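Local coordinates for luciferase-like enzymeAMP-CoA-ligase (Zophobas atratus, PDB 4W8O), which probably acts as an AMP-CoA ligase, activating carboxylic acids with ATP as other luciferase-like members of the adenylate-forming ANL family do, at residues E326-L330 / V379-M385; I5-F11 / V352-L358; F15-F20 / H199-Q204. All coordinates share one frame; numbering follows the deposited sequence.

Interactions 1 and 3 are buried contacts, while interaction 2 lies nearer the surface. Interactions 1 and 2 meet in one antiparallel sheet, where strands 367-380 and 357-362 are neighbours; strand 6-7 adds its edge. Interaction 1 joins the turn before strand 328-332, of a mixed sheet, to the end part of strand 367-380 and the turn after it, by apolar packing and one backbone bond, and its first segment lines a ligand pocket. Interaction 2 mixes strand pairing with a salt-bridge network, in a partly buried place. Interaction 3 sets an irregular N-terminal segment on helix 199-211, through aromatic packing, a histidine acceptor and a water. It touches interaction 1 through Ser201 and Gln204, and interaction 2 through Phe11 against Gln204.

Interaction 1. Residues E326-L330 / V379-M385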
loop_
_atom_site.group_PDB
_atom_site.type_symbol
_atom_site.label_atom_id
_atom_site.label_comp_id
_atom_site.label_asym_id
_atom_site.label_seq_id
_atom_site.Cartn_x
_atom_site.Cartn_y
_atom_site.Cartn_z
ATOM N N GLU A 326 8.893 -2.802 3.233
ATOM C CA GLU A 326 9.429 -3.027 4.570
ATOM C C GLU A 326 9.161 -1.895 5.566
ATOM O O GLU A 326 9.343 -2.090 6.770
ATOM C CB GLU A 326 10.944 -3.259 4.502
ATOM C CG GLU A 326 11.365 -4.598 3.929
ATOM C CD GLU A 326 11.391 -4.645 2.412
ATOM O OE1 GLU A 326 10.985 -3.673 1.737
ATOM O OE2 GLU A 326 11.822 -5.683 1.897
ATOM N N ILE A 327 8.762 -0.724 5.077
ATOM C CA ILE A 327 8.673 0.481 5.931
ATOM C C ILE A 327 7.743 1.592 5.423
ATOM O O ILE A 327 7.509 2.559 6.137
ATOM C CB ILE A 327 10.080 1.077 6.159
ATOM C CG1 ILE A 327 10.101 2.036 7.356
ATOM C CG2 ILE A 327 10.585 1.745 4.883
ATOM C CD1 ILE A 327 11.493 2.296 7.893
ATOM N N GLY A 328 7.195 1.453 4.217
ATOM C CA GLY A 328 6.337 2.479 3.647
ATOM C C GLY A 328 7.152 3.624 3.065
ATOM O O GLY A 328 8.262 3.423 2.565
ATOM N N LEU A 329 6.596 4.826 3.140
ATOM C CA LEU A 329 7.168 6.007 2.504
ATOM C C LEU A 329 8.374 6.538 3.285
ATOM O O LEU A 329 8.289 6.758 4.488
ATOM C CB LEU A 329 6.085 7.083 2.383
ATOM C CG LEU A 329 6.292 8.251 1.427
ATOM C CD1 LEU A 329 6.758 7.803 0.055
ATOM C CD2 LEU A 329 4.983 9.021 1.316
ATOM N N LEU A 330 9.491 6.728 2.584
ATOM C CA LEU A 330 10.768 7.101 3.198
ATOM C C LEU A 330 11.186 8.531 2.894
ATOM O O LEU A 330 11.744 9.219 3.753
ATOM C CB LEU A 330 11.869 6.150 2.728
ATOM C CG LEU A 330 11.812 4.754 3.336
ATOM C CD1 LEU A 330 12.937 3.902 2.764
ATOM C CD2 LEU A 330 11.878 4.827 4.862
ATOM N N VAL A 379 17.621 3.227 7.072
ATOM C CA VAL A 379 16.470 3.959 7.591
ATOM C C VAL A 379 15.919 3.315 8.863
ATOM O O VAL A 379 16.130 2.121 9.099
ATOM C CB VAL A 379 15.362 4.048 6.521
ATOM C CG1 VAL A 379 15.872 4.805 5.299
ATOM C CG2 VAL A 379 14.884 2.661 6.115
ATOM N N LYS A 380 15.229 4.116 9.681
ATOM C CA LYS A 380 14.687 3.641 10.954
ATOM C C LYS A 380 13.469 4.448 11.375
ATOM O O LYS A 380 13.497 5.666 11.355
ATOM C CB LYS A 380 15.749 3.716 12.053
ATOM C CG LYS A 380 15.330 3.058 13.361
ATOM C CD LYS A 380 16.479 3.045 14.353
ATOM C CE LYS A 380 16.083 2.425 15.684
ATOM N NZ LYS A 380 17.250 2.359 16.616
ATOM N N SER A 381 12.404 3.740 11.743
ATOM C CA SER A 381 11.162 4.350 12.205
ATOM C C SER A 381 10.252 3.292 12.807
ATOM O O SER A 381 10.511 2.088 12.696
ATOM C CB SER A 381 10.418 5.025 11.048
ATOM O OG SER A 381 9.664 4.091 10.289
ATOM N N ASP A 382 9.158 3.756 13.400
ATOM C CA ASP A 382 8.162 2.874 13.992
ATOM C C ASP A 382 7.290 2.187 12.943
ATOM O O ASP A 382 6.463 1.359 13.304
ATOM C CB ASP A 382 7.258 3.657 14.953
ATOM C CG ASP A 382 7.966 4.078 16.223
ATOM O OD1 ASP A 382 9.121 3.647 16.475
ATOM O OD2 ASP A 382 7.340 4.843 16.981
ATOM N N ALA A 383 7.477 2.530 11.661
ATOM C CA ALA A 383 6.757 1.904 10.544
ATOM C C ALA A 383 7.482 0.678 9.998
ATOM O O ALA A 383 7.031 0.060 9.044
ATOM C CB ALA A 383 6.558 2.912 9.419
ATOM N N MET A 384 8.606 0.337 10.604
ATOM C CA MET A 384 9.445 -0.760 10.149
ATOM C C MET A 384 8.775 -2.112 10.400
ATOM O O MET A 384 8.121 -2.313 11.429
ATOM C CB MET A 384 10.764 -0.715 10.922
ATOM C CG MET A 384 12.004 -1.025 10.110
ATOM S SD MET A 384 13.432 -0.139 10.786
ATOM C CE MET A 384 13.308 -0.542 12.534
ATOM N N MET A 385 8.960 -3.034 9.459
ATOM C CA MET A 385 8.537 -4.430 9.626
ATOM C C MET A 385 9.113 -5.035 10.900
ATOM O O MET A 385 10.224 -4.681 11.317
ATOM C CB MET A 385 8.975 -5.279 8.433
ATOM C CG MET A 385 10.479 -5.416 8.245
ATOM S SD MET A 385 10.909 -6.655 7.002
ATOM C CE MET A 385 12.695 -6.593 7.114
#
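Ile327 reaches across to Val379, Ser381, Ala383 and Met384. From CB the longer branch leaves through CG1, which lies anti to the backbone N (chi1 -162°) and points at the turn 381-384. CG1 comes within 3.6 Å of Ser381 OG and also packs on Ala383 CB. At the tip, CD1 is 3.5 Å from the same OG. The same CD1 packs on Val379 CG2 at 3.8 Å. Met384 CG closes in at 4.0 Å from CD1. The Ser381 hydroxyl therefore sits against a hydrocarbon branch. It still has a polar partner, because Ser381 OG accepts from Ala383 N at 3.0 Å in an ST turn. Residues 381-384 form a type I beta turn at the end of strand 367-380.

Ile327 and Gly328 both face Met324 in a classic beta bulge, where strand 317-324 turns back into strand 328-332. The run ending at Glu326 resembles the Tyr-Gly-X-Thr-Glu motif of adenylate-forming enzymes. Glu326 also lines the pocket: its OE1 is hydrogen-bonded to a bound polyether, probably from the crystallisation liquor.

One backbone hydrogen bond joins the two segments. Met385 N donates to Glu326 O at 2.9 Å, approaching nearly along the C=O axis (161° at the oxygen). Ile327 CA adds a C-H contact to Ala383 O. Beyond that bond, the side chains of Glu326 and Met385 run side by side in the same direction, with Glu326 CG 3.7 Å from Met385 SD. Further down, Leu330 and Val379 meet tip to tip, Leu330 CD2 lying 3.9 Å from Val379 CG2. Strand 403-411 covers Val379 through Leu403 and Thr405.

Interaction 2. Residues I5-F11 / V352-L358; sequences ILKGKEF and VSPRTLL
The side chains of Arg355 and Phe11 cross at about a right angle. Arg355 CD stands over the centre of one face of the ring, 3.4 Å from the ring centroid, as a CH-pi contact. The guanidinium and ring planes are 64° apart. Pro354 CB comes to the ring edge instead, 3.6 Å from Phe11 CD2. Tyr211 stacks on Phe11. The arginine chain bends at chi3 (62°), which brings NH1 to the syn lone pair of Glu10 OE2 at 3.1 Å. Arg355 NH2 makes a second salt bridge, to Asp382.

Strand 6-7 is an edge strand of a five-stranded antiparallel sheet, consistent with the small beta barrel of ANL enzymes. Leu6 and Leu358 form a hydrogen-bonded pair, their side chains lying alongside each other. Leu6 CB also packs 3.6 Å from Val352 CG2. Lys7 and Leu357 run side by side on the other face of the sheet. Beyond them, Gly8 N donates to Thr356 O at 2.9 Å. Arg355 N, in the type II turn 353-356, donates a hydrogen bond to Lys9 O at 2.8 Å. The Lys9 chain lies along Pro354, and its NZ bonds Tyr211 O.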
loop_
_atom_site.group_PDB
_atom_site.type_symbol
_atom_site.label_atom_id
_atom_site.label_comp_id
_atom_site.label_asym_id
_atom_site.label_seq_id
_atom_site.Cartn_x
_atom_site.Cartn_y
_atom_site.Cartn_z
ATOM N N ILE A 5 22.597 12.366 10.408
ATOM C CA ILE A 5 21.438 11.524 10.193
ATOM C C ILE A 5 20.248 12.443 9.938
ATOM O O ILE A 5 19.925 13.276 10.779
ATOM C CB ILE A 5 21.154 10.654 11.435
ATOM C CG1 ILE A 5 22.304 9.667 11.664
ATOM C CG2 ILE A 5 19.823 9.925 11.291
ATOM C CD1 ILE A 5 22.248 8.946 12.995
ATOM N N LEU A 6 19.610 12.298 8.784
ATOM C CA LEU A 6 18.446 13.114 8.445
ATOM C C LEU A 6 17.239 12.663 9.273
ATOM O O LEU A 6 16.992 11.465 9.421
ATOM C CB LEU A 6 18.122 12.992 6.959
ATOM C CG LEU A 6 19.247 13.298 5.963
ATOM C CD1 LEU A 6 18.812 12.950 4.548
ATOM C CD2 LEU A 6 19.680 14.757 6.055
ATOM N N LYS A 7 16.490 13.622 9.797
ATOM C CA LYS A 7 15.390 13.329 10.692
ATOM C C LYS A 7 14.162 14.082 10.236
ATOM O O LYS A 7 14.197 15.304 10.106
ATOM C CB LYS A 7 15.744 13.730 12.129
ATOM C CG LYS A 7 14.643 13.414 13.138
ATOM C CD LYS A 7 14.991 13.840 14.556
ATOM C CE LYS A 7 13.864 13.471 15.517
ATOM N NZ LYS A 7 13.871 14.304 16.751
ATOM N N GLY A 8 13.071 13.358 10.013
ATOM C CA GLY A 8 11.821 13.979 9.588
ATOM C C GLY A 8 11.144 14.732 10.715
ATOM O O GLY A 8 11.537 14.612 11.870
ATOM N N LYS A 9 10.114 15.502 10.373
ATOM C CA LYS A 9 9.408 16.323 11.347
ATOM C C LYS A 9 8.620 15.435 12.294
ATOM O O LYS A 9 8.248 14.315 11.940
ATOM C CB LYS A 9 8.461 17.308 10.647
ATOM C CG LYS A 9 7.176 16.667 10.134
ATOM C CD LYS A 9 6.234 17.662 9.470
ATOM C CE LYS A 9 4.972 16.947 9.007
ATOM N NZ LYS A 9 4.097 17.783 8.146
ATOM N N GLU A 10 8.352 15.939 13.492
ATOM C CA GLU A 10 7.592 15.178 14.478
ATOM C C GLU A 10 6.093 15.251 14.215
ATOM O O GLU A 10 5.598 16.182 13.570
ATOM C CB GLU A 10 7.902 15.659 15.905
ATOM C CG GLU A 10 9.186 15.080 16.494
ATOM C CD GLU A 10 9.118 13.575 16.749
ATOM O OE1 GLU A 10 10.177 12.977 17.023
ATOM O OE2 GLU A 10 8.017 12.982 16.686
ATOM N N PHE A 11 5.385 14.224 14.680
ATOM C CA PHE A 11 3.933 14.278 14.820
ATOM C C PHE A 11 3.555 13.454 16.035
ATOM O O PHE A 11 4.372 12.703 16.549
ATOM C CB PHE A 11 3.189 13.824 13.546
ATOM C CG PHE A 11 3.367 12.360 13.179
ATOM C CD1 PHE A 11 2.576 11.376 13.753
ATOM C CD2 PHE A 11 4.286 11.983 12.198
ATOM C CE1 PHE A 11 2.728 10.042 13.390
ATOM C CE2 PHE A 11 4.442 10.655 11.830
ATOM C CZ PHE A 11 3.658 9.680 12.422
ATOM N N VAL A 352 13.209 13.428 3.787
ATOM C CA VAL A 352 12.807 12.333 4.682
ATOM C C VAL A 352 11.409 12.553 5.255
ATOM O O VAL A 352 11.031 13.674 5.571
ATOM C CB VAL A 352 13.809 12.144 5.841
ATOM C CG1 VAL A 352 13.364 11.017 6.759
ATOM C CG2 VAL A 352 15.201 11.835 5.301
ATOM N N SER A 353 10.639 11.473 5.351
ATOM C CA SER A 353 9.260 11.541 5.828
ATOM C C SER A 353 9.193 11.781 7.348
ATOM O O SER A 353 10.181 11.564 8.056
ATOM C CB SER A 353 8.509 10.260 5.437
ATOM O OG SER A 353 9.292 9.119 5.718
ATOM N N PRO A 354 8.027 12.234 7.852
ATOM C CA PRO A 354 7.921 12.530 9.290
ATOM C C PRO A 354 8.262 11.330 10.167
ATOM O O PRO A 354 8.009 10.184 9.778
ATOM C CB PRO A 354 6.447 12.929 9.477
ATOM C CG PRO A 354 5.967 13.314 8.127
ATOM C CD PRO A 354 6.771 12.526 7.132
ATOM N N ARG A 355 8.864 11.612 11.321
ATOM C CA ARG A 355 9.201 10.608 12.325
ATOM C C ARG A 355 10.048 9.463 11.774
ATOM O O ARG A 355 9.967 8.336 12.257
ATOM C CB ARG A 355 7.922 10.089 13.004
ATOM C CG ARG A 355 7.415 11.027 14.093
ATOM C CD ARG A 355 6.178 10.493 14.797
ATOM N NE ARG A 355 6.422 9.236 15.480
ATOM C CZ ARG A 355 6.823 9.103 16.741
ATOM N NH1 ARG A 355 7.053 10.163 17.512
ATOM N NH2 ARG A 355 7.000 7.885 17.234
ATOM N N THR A 356 10.875 9.771 10.774
ATOM C CA THR A 356 11.753 8.808 10.129
ATOM C C THR A 356 13.201 9.295 10.220
ATOM O O THR A 356 13.467 10.501 10.096
ATOM C CB THR A 356 11.369 8.636 8.647
ATOM O OG1 THR A 356 10.024 8.147 8.553
ATOM C CG2 THR A 356 12.310 7.676 7.929
ATOM N N LEU A 357 14.128 8.361 10.448
ATOM C CA LEU A 357 15.563 8.648 10.367
ATOM C C LEU A 357 16.148 8.021 9.097
ATOM O O LEU A 357 15.811 6.885 8.754
ATOM C CB LEU A 357 16.297 8.091 11.587
ATOM C CG LEU A 357 15.820 8.532 12.971
ATOM C CD1 LEU A 357 16.539 7.715 14.035
ATOM C CD2 LEU A 357 16.034 10.018 13.194
ATOM N N LEU A 358 17.026 8.757 8.415
ATOM C CA LEU A 358 17.711 8.246 7.221
ATOM C C LEU A 358 19.194 8.588 7.261
ATOM O O LEU A 358 19.570 9.742 7.498
ATOM C CB LEU A 358 17.074 8.816 5.948
ATOM C CG LEU A 358 17.573 8.217 4.627
ATOM C CD1 LEU A 358 16.459 8.224 3.600
ATOM C CD2 LEU A 358 18.799 8.939 4.074
HETATM O O HOH W 1 9.337 15.331 7.532
#

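Interaction 3. Residues F15-F20 / H199-Q204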
loop_
_atom_site.group_PDB
_atom_site.type_symbol
_atom_site.label_atom_id
_atom_site.label_comp_id
_atom_site.label_asym_id
_atom_site.label_seq_id
_atom_site.Cartn_x
_atom_site.Cartn_y
_atom_site.Cartn_z
ATOM N N PHE A 15 -2.891 6.615 16.152
ATOM C CA PHE A 15 -3.323 5.245 15.865
ATOM C C PHE A 15 -2.239 4.225 16.232
ATOM O O PHE A 15 -1.917 3.314 15.452
ATOM C CB PHE A 15 -3.710 5.139 14.397
ATOM C CG PHE A 15 -4.765 6.127 13.981
ATOM C CD1 PHE A 15 -6.062 6.013 14.456
ATOM C CD2 PHE A 15 -4.462 7.172 13.127
ATOM C CE1 PHE A 15 -7.044 6.919 14.084
ATOM C CE2 PHE A 15 -5.435 8.082 12.751
ATOM C CZ PHE A 15 -6.730 7.954 13.227
ATOM N N ASP A 16 -1.690 4.380 17.435
ATOM C CA ASP A 16 -0.589 3.529 17.907
ATOM C C ASP A 16 -0.971 2.602 19.058
ATOM O O ASP A 16 -0.116 1.892 19.580
ATOM C CB ASP A 16 0.623 4.383 18.295
ATOM C CG ASP A 16 0.327 5.368 19.424
ATOM O OD1 ASP A 16 -0.852 5.733 19.631
ATOM O OD2 ASP A 16 1.289 5.780 20.098
ATOM N N LYS A 17 -2.251 2.575 19.425
ATOM C CA LYS A 17 -2.718 1.743 20.533
ATOM C C LYS A 17 -3.868 0.813 20.136
ATOM O O LYS A 17 -4.559 0.269 20.998
ATOM C CB LYS A 17 -3.140 2.635 21.707
ATOM C CG LYS A 17 -1.993 3.461 22.269
ATOM C CD LYS A 17 -2.460 4.379 23.386
ATOM C CE LYS A 17 -1.312 5.194 23.976
ATOM N NZ LYS A 17 -0.683 6.093 22.963
ATOM N N ILE A 18 -4.070 0.598 18.843
ATOM C CA ILE A 18 -5.196 -0.225 18.409
ATOM C C ILE A 18 -4.811 -1.189 17.302
ATOM O O ILE A 18 -3.750 -1.069 16.702
ATOM C CB ILE A 18 -6.365 0.648 17.927
ATOM C CG1 ILE A 18 -5.911 1.582 16.811
ATOM C CG2 ILE A 18 -6.944 1.444 19.094
ATOM C CD1 ILE A 18 -7.073 2.212 16.090
ATOM N N SER A 19 -5.687 -2.151 17.050
ATOM C CA SER A 19 -5.483 -3.087 15.971
ATOM C C SER A 19 -5.885 -2.418 14.661
ATOM O O SER A 19 -6.599 -1.428 14.653
ATOM C CB SER A 19 -6.299 -4.354 16.200
ATOM O OG SER A 19 -7.688 -4.087 16.079
ATOM N N PHE A 20 -5.415 -2.984 13.558
ATOM C CA PHE A 20 -5.757 -2.522 12.215
ATOM C C PHE A 20 -7.263 -2.679 11.983
ATOM O O PHE A 20 -7.876 -1.821 11.372
ATOM C CB PHE A 20 -4.938 -3.307 11.166
ATOM C CG PHE A 20 -5.205 -2.909 9.739
ATOM C CD1 PHE A 20 -5.201 -1.576 9.352
ATOM C CD2 PHE A 20 -5.427 -3.878 8.770
ATOM C CE1 PHE A 20 -5.440 -1.217 8.037
ATOM C CE2 PHE A 20 -5.661 -3.527 7.451
ATOM C CZ PHE A 20 -5.665 -2.194 7.081
ATOM N N HIS A 199 0.162 -4.541 13.800
ATOM C CA HIS A 199 -0.898 -3.552 13.797
ATOM C C HIS A 199 -0.253 -2.179 13.945
ATOM O O HIS A 199 -0.557 -1.257 13.197
ATOM C CB HIS A 199 -1.902 -3.811 14.925
ATOM C CG HIS A 199 -2.503 -5.178 14.877
ATOM N ND1 HIS A 199 -3.571 -5.494 14.071
ATOM C CD2 HIS A 199 -2.150 -6.327 15.496
ATOM C CE1 HIS A 199 -3.867 -6.770 14.209
ATOM N NE2 HIS A 199 -3.022 -7.298 15.072
ATOM N N ARG A 200 0.687 -2.072 14.869
ATOM C CA ARG A 200 1.349 -0.802 15.130
ATOM C C ARG A 200 2.160 -0.323 13.930
ATOM O O ARG A 200 1.988 0.817 13.484
ATOM C CB ARG A 200 2.222 -0.904 16.376
ATOM C CG ARG A 200 1.380 -0.936 17.645
ATOM C CD ARG A 200 2.197 -0.980 18.933
ATOM N NE ARG A 200 3.199 0.073 19.008
ATOM C CZ ARG A 200 4.495 -0.117 19.263
ATOM N NH1 ARG A 200 4.993 -1.335 19.496
ATOM N NH2 ARG A 200 5.308 0.933 19.302
ATOM N N SER A 201 3.019 -1.193 13.398
ATOM C CA SER A 201 3.891 -0.795 12.301
ATOM C C SER A 201 3.102 -0.424 11.047
ATOM O O SER A 201 3.401 0.585 10.414
ATOM C CB SER A 201 4.974 -1.842 12.017
ATOM O OG SER A 201 4.512 -2.941 11.260
ATOM N N PHE A 202 2.077 -1.199 10.699
ATOM C CA PHE A 202 1.300 -0.863 9.514
ATOM C C PHE A 202 0.537 0.442 9.700
ATOM O O PHE A 202 0.480 1.271 8.790
ATOM C CB PHE A 202 0.325 -1.964 9.089
ATOM C CG PHE A 202 -0.266 -1.711 7.728
ATOM C CD1 PHE A 202 0.510 -1.868 6.590
ATOM C CD2 PHE A 202 -1.559 -1.245 7.586
ATOM C CE1 PHE A 202 -0.002 -1.603 5.328
ATOM C CE2 PHE A 202 -2.077 -0.979 6.335
ATOM C CZ PHE A 202 -1.297 -1.151 5.203
ATOM N N LEU A 203 -0.055 0.628 10.875
ATOM C CA LEU A 203 -0.753 1.868 11.158
ATOM C C LEU A 203 0.183 3.085 11.118
ATOM O O LEU A 203 -0.263 4.191 10.795
ATOM C CB LEU A 203 -1.494 1.779 12.496
ATOM C CG LEU A 203 -2.790 0.961 12.402
ATOM C CD1 LEU A 203 -3.399 0.757 13.777
ATOM C CD2 LEU A 203 -3.791 1.634 11.470
ATOM N N GLN A 204 1.468 2.890 11.419
ATOM C CA GLN A 204 2.437 3.981 11.263
ATOM C C GLN A 204 2.821 4.232 9.812
ATOM O O GLN A 204 3.108 5.369 9.445
ATOM C CB GLN A 204 3.675 3.780 12.140
ATOM C CG GLN A 204 3.410 4.049 13.616
ATOM C CD GLN A 204 2.652 5.362 13.861
ATOM O OE1 GLN A 204 3.179 6.449 13.617
ATOM N NE2 GLN A 204 1.408 5.259 14.331
HETATM O O HOH W 2 0.818 2.786 15.049
#
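His199, the first residue of helix 199-211, meets Ser19 and Phe20. Its ND1 accepts the N-H of Phe20 at 3.2 Å, in an almost straight bond (173°). The donor stands 25° out of the ring plane. Ser19 CB lies over a face of the same ring, 4.0 Å from its centroid. With an alanine in place of His199, the Phe20 N-H is likely to lose its acceptor, and a gap would probably open beside Ser19 CB.

Arg200 comes next. It lays CG and CD near Asp16 O, while its guanidinium goes to Asp177 in a salt bridge. Arg200 O accepts a hydrogen bond from a water. That water also donates to Phe15 O and accepts from Gln204 NE2, so it ties the irregular segment to the helix.

Phe202 follows. The contact sets the start of helix 20-30, N-capped by Ser19, against helix 199-211, beside strand 179-184 of the eight-stranded mixed sheet. Phe202 turns its edge to the face of Phe20 in a T-shaped pair. The planes are at 75° and the centroids 5.2 Å apart. Val181 touches both side chains.

Leu203 fills the middle. Its CB lies 3.4 Å from Phe15 O. One methyl, CD1, reaches Ile18 CG1 at 4.0 Å, and the two side chains cross at about a right angle. The other methyl, CD2, comes to the edge of the Phe20 ring, 4.1 Å from Phe20 CD1. Gln204 bends at chi2, and this carries NE2 back toward Phe15 and Asp16. Besides the water, NE2 bonds Glu207 OE1, which also accepts a hydrogen bond from Phe15 N.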